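Amino Transferase (Eubacterium rectale, PDB 3ELE) probably transfers amino groups between amino acids and keto acids, using bound pyridoxal-5'-phosphate, as a class I and II aminotransferase. Local coordinates at residues A[45-57]-A[295-309]. Sequence-based numbering, arbitrary orientation.
Sequences PSIPAPQIVNDTI and MIVKCQGATGDINAY. With EDO (1,2-ethanediol), chain F.
Ile47 lies over one face of the Tyr309 ring, its CG2 standing 4.1 Å from the ring centroid in a CH-pi contact only 20° off the normal. With chi1 at 67°, CG1 sits between the backbone N and the carbonyl carbon, and the extended chain carries CD1 to 3.5 Å from Tyr309 CE2 and on to the backbone of Gly304 and Asp305; CG2 also meets Ala308 CB. Ser46 grips the same tyrosine from the backbone, its N donating to Tyr309 OH (3.2 Å, 147°), while its OG lies at the ring edge. A phenylalanine in place of Tyr309 would probably leave Ser46 N without this acceptor. A water bridges Pro48 O and Asp305 N, and Pro50 lays its ring against the Thr303-Gly304 backbone. Farther along, Ile52 CG2 touches both Cys299 SG and Ala302 CB, 3.8 Å from the latter. Thr56 turns OG1 back onto Ile52 O (2.6 Å), which also accepts Thr56 N from the opposite face; CG2, anti to the backbone N, thereby faces selenomethionine Met295, 3.8 Å from its CA. Segment 45-57 thus packs against the end of helix 290-296, the loop that follows and the start of helix 306-323, consistent with a fold-type I aminotransferase; Asn54 bonds His70 of the second subunit. The contact is chiefly apolar, its one direct hydrogen bond lying next to Pro45, whose side chain is about 7 Å from the pyridoxal-5'-phosphate.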
loop_
_atom_site.group_PDB
_atom_site.type_symbol
_atom_site.label_atom_id
_atom_site.label_comp_id
_atom_site.label_asym_id
_atom_site.label_seq_id
_atom_site.Cartn_x
_atom_site.Cartn_y
_atom_site.Cartn_z
ATOM N N PRO A 45 -15.091 -12.053 -3.662
ATOM C CA PRO A 45 -15.951 -12.480 -2.560
ATOM C C PRO A 45 -17.416 -12.051 -2.766
ATOM O O PRO A 45 -17.683 -10.890 -3.070
ATOM C CB PRO A 45 -15.334 -11.775 -1.344
ATOM C CG PRO A 45 -13.894 -11.760 -1.645
ATOM C CD PRO A 45 -13.805 -11.529 -3.145
ATOM N N SER A 46 -18.323 -13.019 -2.664
ATOM C CA SER A 46 -19.746 -12.810 -2.867
ATOM C C SER A 46 -20.623 -12.937 -1.613
ATOM O O SER A 46 -21.810 -12.614 -1.693
ATOM C CB SER A 46 -20.223 -13.771 -3.952
ATOM O OG SER A 46 -19.929 -15.100 -3.596
ATOM N N ILE A 47 -20.079 -13.413 -0.483
ATOM C CA ILE A 47 -20.851 -13.522 0.790
ATOM C C ILE A 47 -20.545 -12.275 1.640
ATOM O O ILE A 47 -19.404 -11.783 1.595
ATOM C CB ILE A 47 -20.578 -14.849 1.582
ATOM C CG1 ILE A 47 -19.122 -14.938 2.133
ATOM C CG2 ILE A 47 -20.930 -16.072 0.699
ATOM C CD1 ILE A 47 -18.807 -16.253 2.900
ATOM N N PRO A 48 -21.549 -11.735 2.378
ATOM C CA PRO A 48 -21.271 -10.564 3.203
ATOM C C PRO A 48 -20.403 -10.896 4.416
ATOM O O PRO A 48 -20.395 -12.044 4.887
ATOM C CB PRO A 48 -22.661 -10.124 3.656
ATOM C CG PRO A 48 -23.423 -11.340 3.691
ATOM C CD PRO A 48 -22.963 -12.132 2.507
ATOM N N ALA A 49 -19.675 -9.887 4.905
ATOM C CA ALA A 49 -18.840 -10.020 6.094
ATOM C C ALA A 49 -19.732 -10.455 7.264
ATOM O O ALA A 49 -20.930 -10.133 7.267
ATOM C CB ALA A 49 -18.158 -8.666 6.437
ATOM N N PRO A 50 -19.173 -11.178 8.256
ATOM C CA PRO A 50 -19.983 -11.498 9.440
ATOM C C PRO A 50 -20.353 -10.189 10.152
ATOM O O PRO A 50 -19.578 -9.217 10.103
ATOM C CB PRO A 50 -19.021 -12.330 10.309
ATOM C CG PRO A 50 -17.702 -11.900 9.874
ATOM C CD PRO A 50 -17.805 -11.696 8.415
ATOM N N GLN A 51 -21.494 -10.175 10.828
ATOM C CA GLN A 51 -21.998 -8.947 11.449
ATOM C C GLN A 51 -21.043 -8.278 12.457
ATOM O O GLN A 51 -21.096 -7.067 12.613
ATOM C CB GLN A 51 -23.412 -9.156 12.032
ATOM C CG GLN A 51 -24.184 -7.851 12.308
ATOM C CD GLN A 51 -24.302 -6.934 11.077
ATOM O OE1 GLN A 51 -24.725 -7.362 9.999
ATOM N NE2 GLN A 51 -23.911 -5.678 11.242
ATOM N N ILE A 52 -20.147 -9.052 13.082
ATOM C CA ILE A 52 -19.129 -8.520 14.013
ATOM C C ILE A 52 -18.226 -7.418 13.381
ATOM O O ILE A 52 -17.821 -6.512 14.082
ATOM C CB ILE A 52 -18.289 -9.677 14.659
ATOM C CG1 ILE A 52 -17.384 -9.193 15.813
ATOM C CG2 ILE A 52 -17.455 -10.409 13.593
ATOM C CD1 ILE A 52 -18.083 -8.477 16.922
ATOM N N VAL A 53 -17.975 -7.486 12.064
ATOM C CA VAL A 53 -17.190 -6.479 11.325
ATOM C C VAL A 53 -17.857 -5.095 11.396
ATOM O O VAL A 53 -17.288 -4.177 11.986
ATOM C CB VAL A 53 -16.933 -6.912 9.840
ATOM C CG1 VAL A 53 -16.279 -5.772 9.008
ATOM C CG2 VAL A 53 -16.064 -8.174 9.803
ATOM N N ASN A 54 -19.057 -4.973 10.821
ATOM C CA ASN A 54 -19.816 -3.708 10.805
ATOM C C ASN A 54 -20.176 -3.205 12.208
ATOM O O ASN A 54 -20.073 -2.003 12.471
ATOM C CB ASN A 54 -21.061 -3.811 9.896
ATOM C CG ASN A 54 -20.726 -3.757 8.391
ATOM O OD1 ASN A 54 -19.581 -3.510 7.964
ATOM N ND2 ASN A 54 -21.745 -3.984 7.579
ATOM N N ASP A 55 -20.580 -4.127 13.096
ATOM C CA ASP A 55 -20.829 -3.818 14.510
ATOM C C ASP A 55 -19.584 -3.230 15.194
ATOM O O ASP A 55 -19.687 -2.214 15.881
ATOM C CB ASP A 55 -21.293 -5.060 15.297
ATOM C CG ASP A 55 -22.705 -5.491 14.964
ATOM O OD1 ASP A 55 -23.433 -4.796 14.209
ATOM O OD2 ASP A 55 -23.092 -6.560 15.488
ATOM N N THR A 56 -18.422 -3.843 14.977
ATOM C CA THR A 56 -17.163 -3.348 15.571
ATOM C C THR A 56 -16.751 -1.996 14.987
ATOM O O THR A 56 -16.335 -1.121 15.744
ATOM C CB THR A 56 -15.976 -4.333 15.426
ATOM O OG1 THR A 56 -16.297 -5.593 16.033
ATOM C CG2 THR A 56 -14.726 -3.763 16.115
ATOM N N ILE A 57 -16.841 -1.834 13.662
ATOM C CA ILE A 57 -16.534 -0.546 13.001
ATOM C C ILE A 57 -17.393 0.578 13.613
ATOM O O ILE A 57 -16.875 1.660 13.932
ATOM C CB ILE A 57 -16.736 -0.597 11.467
ATOM C CG1 ILE A 57 -15.692 -1.483 10.793
ATOM C CG2 ILE A 57 -16.618 0.801 10.844
ATOM C CD1 ILE A 57 -16.010 -1.786 9.343
HETATM N N MSE A 295 -10.202 -3.072 14.515
HETATM C CA MSE A 295 -11.374 -3.944 14.306
HETATM C C MSE A 295 -11.003 -5.440 14.351
HETATM O O MSE A 295 -11.750 -6.248 14.919
HETATM C CB MSE A 295 -12.084 -3.575 12.982
HETATM C CG MSE A 295 -13.237 -4.485 12.524
HETATM SE SE MSE A 295 -12.711 -6.109 11.573
HETATM C CE MSE A 295 -11.837 -5.345 10.055
ATOM N N ILE A 296 -9.874 -5.803 13.731
ATOM C CA ILE A 296 -9.386 -7.206 13.669
ATOM C C ILE A 296 -9.164 -7.847 15.062
ATOM O O ILE A 296 -9.324 -9.068 15.207
ATOM C CB ILE A 296 -8.116 -7.358 12.704
ATOM C CG1 ILE A 296 -8.538 -7.736 11.272
ATOM C CG2 ILE A 296 -7.140 -8.429 13.141
ATOM C CD1 ILE A 296 -8.852 -6.603 10.427
ATOM N N VAL A 297 -8.841 -7.021 16.065
ATOM C CA VAL A 297 -8.656 -7.462 17.453
ATOM C C VAL A 297 -9.871 -8.257 17.964
ATOM O O VAL A 297 -9.695 -9.259 18.664
ATOM C CB VAL A 297 -8.367 -6.253 18.405
ATOM C CG1 VAL A 297 -8.302 -6.678 19.898
ATOM C CG2 VAL A 297 -7.087 -5.561 17.998
ATOM N N LYS A 298 -11.076 -7.821 17.568
ATOM C CA LYS A 298 -12.344 -8.435 17.959
ATOM C C LYS A 298 -12.971 -9.448 16.970
ATOM O O LYS A 298 -14.062 -9.972 17.253
ATOM C CB LYS A 298 -13.355 -7.317 18.282
ATOM C CG LYS A 298 -12.786 -6.307 19.293
ATOM C CD LYS A 298 -13.837 -5.611 20.130
ATOM C CE LYS A 298 -13.193 -4.735 21.225
ATOM N NZ LYS A 298 -12.337 -5.512 22.198
ATOM N N CYS A 299 -12.268 -9.754 15.870
ATOM C CA CYS A 299 -12.746 -10.639 14.791
ATOM C C CYS A 299 -11.892 -11.880 14.532
ATOM O O CYS A 299 -11.984 -12.492 13.461
ATOM C CB CYS A 299 -12.847 -9.818 13.503
ATOM S SG CYS A 299 -14.020 -8.505 13.656
ATOM N N GLN A 300 -11.095 -12.280 15.520
ATOM C CA GLN A 300 -10.221 -13.449 15.389
ATOM C C GLN A 300 -11.104 -14.684 15.434
ATOM O O GLN A 300 -11.880 -14.827 16.355
ATOM C CB GLN A 300 -9.187 -13.481 16.518
ATOM C CG GLN A 300 -8.236 -12.301 16.499
ATOM C CD GLN A 300 -7.448 -12.258 15.225
ATOM O OE1 GLN A 300 -6.840 -13.257 14.832
ATOM N NE2 GLN A 300 -7.517 -11.133 14.521
ATOM N N GLY A 301 -11.016 -15.532 14.408
ATOM C CA GLY A 301 -11.842 -16.735 14.288
ATOM C C GLY A 301 -13.109 -16.509 13.475
ATOM O O GLY A 301 -13.639 -17.463 12.913
ATOM N N ALA A 302 -13.581 -15.259 13.392
ATOM C CA ALA A 302 -14.806 -14.919 12.682
ATOM C C ALA A 302 -14.654 -15.094 11.178
ATOM O O ALA A 302 -13.598 -14.786 10.600
ATOM C CB ALA A 302 -15.231 -13.484 12.990
ATOM N N THR A 303 -15.699 -15.639 10.561
ATOM C CA THR A 303 -15.764 -15.798 9.113
ATOM C C THR A 303 -17.199 -15.578 8.649
ATOM O O THR A 303 -18.142 -15.666 9.454
ATOM C CB THR A 303 -15.327 -17.219 8.640
ATOM O OG1 THR A 303 -16.174 -18.203 9.242
ATOM C CG2 THR A 303 -13.868 -17.526 8.990
ATOM N N GLY A 304 -17.358 -15.313 7.352
ATOM C CA GLY A 304 -18.692 -15.241 6.740
ATOM C C GLY A 304 -19.289 -16.647 6.644
ATOM O O GLY A 304 -18.685 -17.611 7.119
ATOM N N ASP A 305 -20.474 -16.760 6.039
ATOM C CA ASP A 305 -21.154 -18.054 5.848
ATOM C C ASP A 305 -20.433 -18.885 4.755
ATOM O O ASP A 305 -20.844 -18.900 3.581
ATOM C CB ASP A 305 -22.645 -17.844 5.504
ATOM C CG ASP A 305 -23.458 -19.150 5.480
ATOM O OD1 ASP A 305 -22.960 -20.228 5.888
ATOM O OD2 ASP A 305 -24.639 -19.075 5.072
ATOM N N ILE A 306 -19.378 -19.593 5.175
ATOM C CA ILE A 306 -18.543 -20.428 4.277
ATOM C C ILE A 306 -19.363 -21.557 3.605
ATOM O O ILE A 306 -19.035 -21.975 2.494
ATOM C CB ILE A 306 -17.275 -21.035 5.017
ATOM C CG1 ILE A 306 -16.402 -19.947 5.676
ATOM C CG2 ILE A 306 -16.380 -21.885 4.049
ATOM C CD1 ILE A 306 -15.882 -18.882 4.723
ATOM N N ASN A 307 -20.435 -22.021 4.261
ATOM C CA ASN A 307 -21.313 -23.077 3.704
ATOM C C ASN A 307 -22.113 -22.633 2.441
ATOM O O ASN A 307 -22.586 -23.481 1.669
ATOM C CB ASN A 307 -22.255 -23.624 4.784
ATOM C CG ASN A 307 -22.842 -24.972 4.419
ATOM O OD1 ASN A 307 -23.978 -25.051 3.957
ATOM N ND2 ASN A 307 -22.056 -26.032 4.578
ATOM N N ALA A 308 -22.271 -21.318 2.246
ATOM C CA ALA A 308 -22.867 -20.773 1.016
ATOM C C ALA A 308 -21.987 -21.130 -0.196
ATOM O O ALA A 308 -22.504 -21.455 -1.267
ATOM C CB ALA A 308 -23.040 -19.265 1.103
ATOM N N TYR A 309 -20.664 -21.064 -0.017
ATOM C CA TYR A 309 -19.726 -21.440 -1.070
ATOM C C TYR A 309 -19.696 -22.955 -1.331
ATOM O O TYR A 309 -19.518 -23.382 -2.494
ATOM C CB TYR A 309 -18.295 -20.975 -0.740
ATOM C CG TYR A 309 -18.029 -19.469 -0.717
ATOM C CD1 TYR A 309 -18.485 -18.633 -1.743
ATOM C CD2 TYR A 309 -17.200 -18.903 0.269
ATOM C CE1 TYR A 309 -18.187 -17.265 -1.756
ATOM C CE2 TYR A 309 -16.872 -17.521 0.253
ATOM C CZ TYR A 309 -17.374 -16.710 -0.760
ATOM O OH TYR A 309 -17.075 -15.364 -0.792
HETATM C C1 EDO F . -9.063 -15.556 10.958
HETATM O O1 EDO F . -9.331 -14.784 12.131
HETATM C C2 EDO F . -10.011 -16.739 10.978
HETATM O O2 EDO F . -11.312 -16.318 10.568
HETATM O O HOH W 1 -21.382 -14.374 5.144
#